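Local coordinates for protein beta-lactamase (PDB 6KBY) that binds adenosine monophosphate in its active-site pocket and, as a class C serine beta-lactamase, probably hydrolyses beta-lactam antibiotics to substituted beta-amino acids, at residues G88-V100 with S106-T118. Residues are numbered along the deposited sequence; the frame is centred on the assembly and turned at random.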
ATOM      1  N   GLY A  88      22.720  -0.035   4.502  1.00 12.32           N
ATOM      2  CA  GLY A  88      23.548  -0.390   5.636  1.00 12.25           C
ATOM      3  C   GLY A  88      23.172   0.265   6.944  1.00 11.95           C
ATOM      4  O   GLY A  88      23.969   0.217   7.888  1.00 14.35           O
ATOM      5  N   LYS A  89      21.979   0.854   7.042  1.00 11.44           N
ATOM      6  CA  LYS A  89      21.575   1.594   8.231  1.00 11.63           C
ATOM      7  C   LYS A  89      20.647   0.808   9.142  1.00 11.02           C
ATOM      8  O   LYS A  89      20.405   1.240  10.273  1.00 12.83           O
ATOM      9  CB  LYS A  89      20.884   2.905   7.830  1.00 13.04           C
ATOM     10  CG  LYS A  89      21.710   3.775   6.903  1.00 17.95           C
ATOM     11  CD  LYS A  89      23.030   4.163   7.543  1.00 21.76           C
ATOM     12  CE  LYS A  89      23.904   4.925   6.563  1.00 26.54           C
ATOM     13  NZ  LYS A  89      23.077   5.645   5.556  1.00 29.64           N
ATOM     14  N   LEU A  90      20.142  -0.335   8.686  1.00 11.00           N
ATOM     15  CA  LEU A  90      19.093  -1.059   9.380  1.00 13.76           C
ATOM     16  C   LEU A  90      19.291  -2.538   9.101  1.00 11.55           C
ATOM     17  O   LEU A  90      19.562  -2.915   7.961  1.00 12.76           O
ATOM     18  CB  LEU A  90      17.741  -0.587   8.818  1.00 15.36           C
ATOM     19  CG  LEU A  90      16.404  -1.125   9.306  1.00 14.77           C
ATOM     20  CD1 LEU A  90      15.328  -0.140   8.922  1.00 16.05           C
ATOM     21  CD2 LEU A  90      16.109  -2.456   8.680  1.00 19.97           C
ATOM     22  N   SER A  91      19.175  -3.367  10.136  1.00 10.21           N
ATOM     23  CA  SER A  91      19.045  -4.809   9.973  1.00 10.67           C
ATOM     24  C   SER A  91      17.658  -5.234  10.428  1.00  9.92           C
ATOM     25  O   SER A  91      17.259  -4.961  11.568  1.00 11.05           O
ATOM     26  CB  SER A  91      20.080  -5.576  10.786  1.00 12.85           C
ATOM     27  OG  SER A  91      19.732  -6.953  10.767  1.00 14.47           O
ATOM     28  N   LEU A  92      16.933  -5.920   9.547  1.00  9.55           N
ATOM     29  CA  LEU A  92      15.566  -6.318   9.856  1.00  8.76           C
ATOM     30  C   LEU A  92      15.490  -7.326  10.992  1.00  7.89           C
ATOM     31  O   LEU A  92      14.458  -7.404  11.669  1.00  8.63           O
ATOM     32  CB  LEU A  92      14.895  -6.876   8.603  1.00  9.05           C
ATOM     33  CG  LEU A  92      14.732  -5.884   7.449  1.00  9.95           C
ATOM     34  CD1 LEU A  92      14.281  -6.607   6.196  1.00 12.66           C
ATOM     35  CD2 LEU A  92      13.719  -4.822   7.823  1.00 13.44           C
ATOM     36  N   ASP A  93      16.554  -8.089  11.226  1.00  8.65           N
ATOM     37  CA  ASP A  93      16.520  -9.098  12.272  1.00  9.74           C
ATOM     38  C   ASP A  93      16.752  -8.533  13.667  1.00  8.48           C
ATOM     39  O   ASP A  93      16.474  -9.227  14.648  1.00 10.59           O
ATOM     40  CB  ASP A  93      17.512 -10.212  11.936  1.00 12.55           C
ATOM     41  CG  ASP A  93      16.997 -11.131  10.846  1.00 12.03           C
ATOM     42  OD1 ASP A  93      15.851 -11.600  10.981  1.00 12.74           O
ATOM     43  OD2 ASP A  93      17.719 -11.357   9.843  1.00 16.85           O
ATOM     44  N   GLN A  94      17.249  -7.307  13.783  1.00  8.52           N
ATOM     45  CA  GLN A  94      17.471  -6.720  15.095  1.00  8.52           C
ATOM     46  C   GLN A  94      16.140  -6.384  15.763  1.00  7.87           C
ATOM     47  O   GLN A  94      15.107  -6.209  15.110  1.00  8.16           O
ATOM     48  CB  GLN A  94      18.315  -5.449  14.988  1.00 10.07           C
ATOM     49  CG  GLN A  94      19.754  -5.674  14.553  1.00 14.64           C
ATOM     50  CD  GLN A  94      20.602  -6.339  15.621  1.00 17.10           C
ATOM     51  OE1 GLN A  94      20.454  -6.059  16.810  1.00 18.59           O
ATOM     52  NE2 GLN A  94      21.502  -7.223  15.199  1.00 20.15           N
ATOM     53  N   SER A  95      16.178  -6.278  17.085  1.00  9.13           N
ATOM     54  CA  SER A  95      14.974  -5.968  17.835  1.00  8.17           C
ATOM     55  C   SER A  95      14.575  -4.504  17.659  1.00  8.05           C
ATOM     56  O   SER A  95      15.392  -3.631  17.345  1.00  9.30           O
ATOM     57  CB  SER A  95      15.187  -6.245  19.321  1.00  9.61           C
ATOM     58  OG  SER A  95      16.122  -5.326  19.866  1.00 10.79           O
ATOM     59  N   VAL A  96      13.290  -4.242  17.895  1.00  7.95           N
ATOM     60  CA  VAL A  96      12.809  -2.867  17.912  1.00  8.46           C
ATOM     61  C   VAL A  96      13.540  -2.055  18.974  1.00  9.13           C
ATOM     62  O   VAL A  96      13.948  -0.914  18.728  1.00  9.77           O
ATOM     63  CB  VAL A  96      11.281  -2.841  18.104  1.00  8.24           C
ATOM     64  CG1 VAL A  96      10.803  -1.444  18.476  1.00  9.59           C
ATOM     65  CG2 VAL A  96      10.589  -3.318  16.839  1.00  9.31           C
ATOM     66  N   SER A  97      13.744  -2.629  20.162  1.00  8.70           N
ATOM     67  CA  SER A  97      14.391  -1.856  21.218  1.00  9.62           C
ATOM     68  C   SER A  97      15.859  -1.586  20.914  1.00 10.27           C
ATOM     69  O   SER A  97      16.424  -0.631  21.455  1.00 11.56           O
ATOM     70  CB  SER A  97      14.218  -2.518  22.584  1.00 11.92           C
ATOM     71  OG  SER A  97      14.960  -3.709  22.641  1.00 12.72           O
ATOM     72  N   HIS A  98      16.483  -2.384  20.047  1.00 10.73           N
ATOM     73  CA  HIS A  98      17.822  -2.039  19.588  1.00 11.24           C
ATOM     74  C   HIS A  98      17.844  -0.651  18.959  1.00 11.61           C
ATOM     75  O   HIS A  98      18.784   0.124  19.178  1.00 13.33           O
ATOM     76  CB  HIS A  98      18.321  -3.084  18.592  1.00 11.28           C
ATOM     77  CG  HIS A  98      19.671  -2.772  18.027  1.00 12.41           C
ATOM     78  ND1 HIS A  98      20.836  -2.972  18.734  1.00 16.78           N
ATOM     79  CD2 HIS A  98      20.042  -2.264  16.827  1.00 15.04           C
ATOM     80  CE1 HIS A  98      21.868  -2.605  17.995  1.00 18.92           C
ATOM     81  NE2 HIS A  98      21.414  -2.170  16.834  1.00 18.10           N
ATOM     82  N   TYR A  99      16.814  -0.320  18.177  1.00 10.27           N
ATOM     83  CA  TYR A  99      16.750   0.961  17.484  1.00 10.60           C
ATOM     84  C   TYR A  99      15.980   2.034  18.235  1.00 11.54           C
ATOM     85  O   TYR A  99      16.149   3.220  17.927  1.00 12.27           O
ATOM     86  CB  TYR A  99      16.135   0.791  16.089  1.00 11.04           C
ATOM     87  CG  TYR A  99      17.007  -0.037  15.189  1.00 10.51           C
ATOM     88  CD1 TYR A  99      18.205   0.467  14.707  1.00 12.02           C
ATOM     89  CD2 TYR A  99      16.652  -1.334  14.841  1.00 10.47           C
ATOM     90  CE1 TYR A  99      19.023  -0.289  13.903  1.00 12.07           C
ATOM     91  CE2 TYR A  99      17.463  -2.098  14.032  1.00 11.30           C
ATOM     92  CZ  TYR A  99      18.647  -1.571  13.570  1.00 11.32           C
ATOM     93  OH  TYR A  99      19.457  -2.333  12.768  1.00 12.92           O
ATOM     94  N   VAL A 100      15.128   1.655  19.178  1.00 11.09           N
ATOM     95  CA  VAL A 100      14.334   2.603  19.952  1.00 12.44           C
ATOM     96  C   VAL A 100      14.730   2.407  21.410  1.00 13.91           C
ATOM     97  O   VAL A 100      14.060   1.662  22.139  1.00 12.99           O
ATOM     98  CB  VAL A 100      12.829   2.388  19.727  1.00 11.97           C
ATOM     99  CG1 VAL A 100      12.025   3.505  20.382  1.00 13.87           C
ATOM    100  CG2 VAL A 100      12.514   2.286  18.233  1.00 13.48           C
ATOM    101  N   SER A 106      11.496  -3.595  27.605  1.00 11.36           N
ATOM    102  CA  SER A 106      10.082  -3.837  27.374  1.00 11.43           C
ATOM    103  C   SER A 106       9.901  -5.084  26.511  1.00  8.94           C
ATOM    104  O   SER A 106      10.856  -5.776  26.162  1.00 10.02           O
ATOM    105  CB  SER A 106       9.443  -2.625  26.690  1.00 11.51           C
ATOM    106  OG  SER A 106       9.769  -2.599  25.307  1.00 10.30           O
ATOM    107  N   SER A 107       8.648  -5.356  26.141  1.00  9.63           N
ATOM    108  CA  SER A 107       8.375  -6.461  25.227  1.00  9.91           C
ATOM    109  C   SER A 107       9.060  -6.275  23.885  1.00  8.53           C
ATOM    110  O   SER A 107       9.262  -7.255  23.160  1.00  9.14           O
ATOM    111  CB  SER A 107       6.873  -6.615  25.014  1.00 11.31           C
ATOM    112  OG  SER A 107       6.238  -6.982  26.222  1.00 14.50           O
ATOM    113  N   PHE A 108       9.441  -5.047  23.546  1.00  8.36           N
ATOM    114  CA  PHE A 108      10.115  -4.809  22.278  1.00  8.97           C
ATOM    115  C   PHE A 108      11.560  -5.290  22.259  1.00  8.50           C
ATOM    116  O   PHE A 108      12.198  -5.226  21.197  1.00  8.42           O
ATOM    117  CB  PHE A 108       9.948  -3.348  21.861  1.00  9.32           C
ATOM    118  CG  PHE A 108       8.550  -3.035  21.442  1.00  8.02           C
ATOM    119  CD1 PHE A 108       8.119  -3.385  20.175  1.00  8.33           C
ATOM    120  CD2 PHE A 108       7.640  -2.476  22.327  1.00  9.65           C
ATOM    121  CE1 PHE A 108       6.823  -3.143  19.776  1.00  9.17           C
ATOM    122  CE2 PHE A 108       6.338  -2.223  21.934  1.00 10.26           C
ATOM    123  CZ  PHE A 108       5.929  -2.562  20.656  1.00  9.62           C
ATOM    124  N   ASP A 109      12.076  -5.802  23.384  1.00  8.79           N
ATOM    125  CA  ASP A 109      13.318  -6.560  23.342  1.00  8.70           C
ATOM    126  C   ASP A 109      13.168  -7.839  22.532  1.00  8.66           C
ATOM    127  O   ASP A 109      14.178  -8.422  22.126  1.00  9.44           O
ATOM    128  CB  ASP A 109      13.752  -6.976  24.752  1.00  9.79           C
ATOM    129  CG  ASP A 109      14.265  -5.820  25.599  1.00 10.63           C
ATOM    130  OD1 ASP A 109      14.487  -4.708  25.092  1.00 11.35           O
ATOM    131  OD2 ASP A 109      14.470  -6.043  26.813  1.00 14.60           O
ATOM    132  N   HIS A 110      11.939  -8.310  22.324  1.00  8.59           N
ATOM    133  CA  HIS A 110      11.686  -9.599  21.693  1.00  8.36           C
ATOM    134  C   HIS A 110      10.846  -9.478  20.431  1.00  7.61           C
ATOM    135  O   HIS A 110      10.329 -10.490  19.945  1.00  8.02           O
ATOM    136  CB  HIS A 110      11.025 -10.555  22.686  1.00  8.77           C
ATOM    137  CG  HIS A 110      11.805 -10.736  23.950  1.00 11.20           C
ATOM    138  ND1 HIS A 110      13.088 -11.240  23.961  1.00 11.08           N
ATOM    139  CD2 HIS A 110      11.495 -10.471  25.241  1.00 11.66           C
ATOM    140  CE1 HIS A 110      13.529 -11.291  25.207  1.00 12.84           C
ATOM    141  NE2 HIS A 110      12.585 -10.823  26.001  1.00 12.71           N
ATOM    142  N   VAL A 111      10.677  -8.263  19.919  1.00  7.63           N
ATOM    143  CA  VAL A 111       9.998  -7.997  18.656  1.00  7.31           C
ATOM    144  C   VAL A 111      11.052  -7.489  17.686  1.00  7.35           C
ATOM    145  O   VAL A 111      11.731  -6.501  17.978  1.00  8.31           O
ATOM    146  CB  VAL A 111       8.910  -6.924  18.840  1.00  7.86           C
ATOM    147  CG1 VAL A 111       8.302  -6.536  17.502  1.00  8.13           C
ATOM    148  CG2 VAL A 111       7.838  -7.389  19.812  1.00  9.16           C
ATOM    149  N   SER A 112      11.179  -8.128  16.525  1.00  7.09           N
ATOM    150  CA  SER A 112      12.156  -7.653  15.556  1.00  7.43           C
ATOM    151  C   SER A 112      11.558  -6.585  14.646  1.00  7.15           C
ATOM    152  O   SER A 112      10.337  -6.435  14.523  1.00  7.08           O
ATOM    153  CB  SER A 112      12.694  -8.803  14.708  1.00  7.82           C
ATOM    154  OG  SER A 112      11.656  -9.308  13.886  1.00  7.48           O
ATOM    155  N   VAL A 113      12.446  -5.840  13.991  1.00  7.23           N
ATOM    156  CA  VAL A 113      11.986  -4.944  12.935  1.00  7.72           C
ATOM    157  C   VAL A 113      11.227  -5.727  11.868  1.00  6.86           C
ATOM    158  O   VAL A 113      10.191  -5.277  11.364  1.00  6.97           O
ATOM    159  CB  VAL A 113      13.161  -4.129  12.359  1.00  7.77           C
ATOM    160  CG1 VAL A 113      12.690  -3.187  11.267  1.00  9.69           C
ATOM    161  CG2 VAL A 113      13.847  -3.344  13.465  1.00  8.95           C
ATOM    162  N   LEU A 114      11.714  -6.923  11.529  1.00  7.01           N
ATOM    163  CA  LEU A 114      11.007  -7.767  10.570  1.00  6.79           C
ATOM    164  C   LEU A 114       9.586  -8.054  11.037  1.00  6.19           C
ATOM    165  O   LEU A 114       8.644  -8.025  10.231  1.00  6.57           O
ATOM    166  CB  LEU A 114      11.775  -9.071  10.350  1.00  7.23           C
ATOM    167  CG  LEU A 114      11.232  -9.952   9.217  1.00  7.75           C
ATOM    168  CD1 LEU A 114      11.412  -9.286   7.863  1.00  9.48           C
ATOM    169  CD2 LEU A 114      11.873 -11.334   9.229  1.00  9.80           C
ATOM    170  N   ASN A 115       9.408  -8.316  12.336  1.00  6.24           N
ATOM    171  CA  ASN A 115       8.062  -8.567  12.849  1.00  6.24           C
ATOM    172  C   ASN A 115       7.133  -7.386  12.575  1.00  6.32           C
ATOM    173  O   ASN A 115       6.008  -7.570  12.103  1.00  6.58           O
ATOM    174  CB  ASN A 115       8.078  -8.848  14.355  1.00  6.71           C
ATOM    175  CG  ASN A 115       8.695 -10.199  14.749  1.00  6.43           C
ATOM    176  OD1 ASN A 115       9.360 -10.284  15.784  1.00  6.94           O
ATOM    177  ND2 ASN A 115       8.426 -11.254  13.980  1.00  7.46           N
ATOM    178  N   VAL A 116       7.565  -6.162  12.885  1.00  6.07           N
ATOM    179  CA  VAL A 116       6.665  -5.040  12.612  1.00  6.47           C
ATOM    180  C   VAL A 116       6.491  -4.811  11.115  1.00  6.09           C
ATOM    181  O   VAL A 116       5.455  -4.291  10.681  1.00  6.97           O
ATOM    182  CB  VAL A 116       7.014  -3.745  13.382  1.00  7.21           C
ATOM    183  CG1 VAL A 116       6.835  -3.935  14.879  1.00  8.08           C
ATOM    184  CG2 VAL A 116       8.414  -3.249  13.060  1.00  8.48           C
ATOM    185  N   GLY A 117       7.477  -5.200  10.301  1.00  6.15           N
ATOM    186  CA  GLY A 117       7.349  -5.080   8.854  1.00  7.25           C
ATOM    187  C   GLY A 117       6.502  -6.137   8.179  1.00  6.19           C
ATOM    188  O   GLY A 117       6.250  -6.027   6.973  1.00  6.84           O
ATOM    189  N   THR A 118       6.064  -7.149   8.930  1.00  6.47           N
ATOM    190  CA  THR A 118       5.315  -8.276   8.392  1.00  6.65           C
ATOM    191  C   THR A 118       4.035  -8.528   9.176  1.00  5.95           C
ATOM    192  O   THR A 118       3.412  -9.576   8.992  1.00  6.10           O
ATOM    193  CB  THR A 118       6.178  -9.547   8.391  1.00  5.69           C
ATOM    194  OG1 THR A 118       6.621  -9.816   9.723  1.00  6.68           O
ATOM    195  CG2 THR A 118       7.386  -9.406   7.456  1.00  6.87           C
TER
HETATM  196  O   HOH W   1      16.695  -7.274  21.982  1.00 16.07           O
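D109 OD1 receives two donors: the S97 hydroxyl, whose OG donates over 2.7 Å to the anti lone pair of that oxygen, and the backbone NH of G105. The two segments illustrate how neighbouring turns and short helices can be tied together by a single antiparallel beta bridge, here with S95 and S112 as its non-hydrogen-bonded pair, in the helical part of the class C beta-lactamase fold. V113 N donates to Q94 O at 2.9 Å, and V96 N to V111 O at 2.7 Å. Each bridging serine sits at an N-cap: S95 OG accepts from H98 N at the start of the weakly bonded turn 96-99, while S112 and N115 form a capping box. With OG set between its backbone N and carbonyl carbon (chi1 67°), S112 OG accepts from N115 N while N115 OD1 accepts from S112 N.

On the apolar side of the contact, V96 parts its two methyls. CG1 lies 3.7 Å from F108 CD1, the two side chains running alongside each other, and CG2 meets V111 CG1; the F108 ring is also stacked with W144. V113 likewise sends CG1 to L92 CD2 and CG2 to Y99 CD2, crossing both side chains at about a right angle. Y99 reaches back along its own segment, where its OH accepts a nearly straight bond from S91 N. One water joins S95 OG to D109 O, donating to the latter at 2.8 Å.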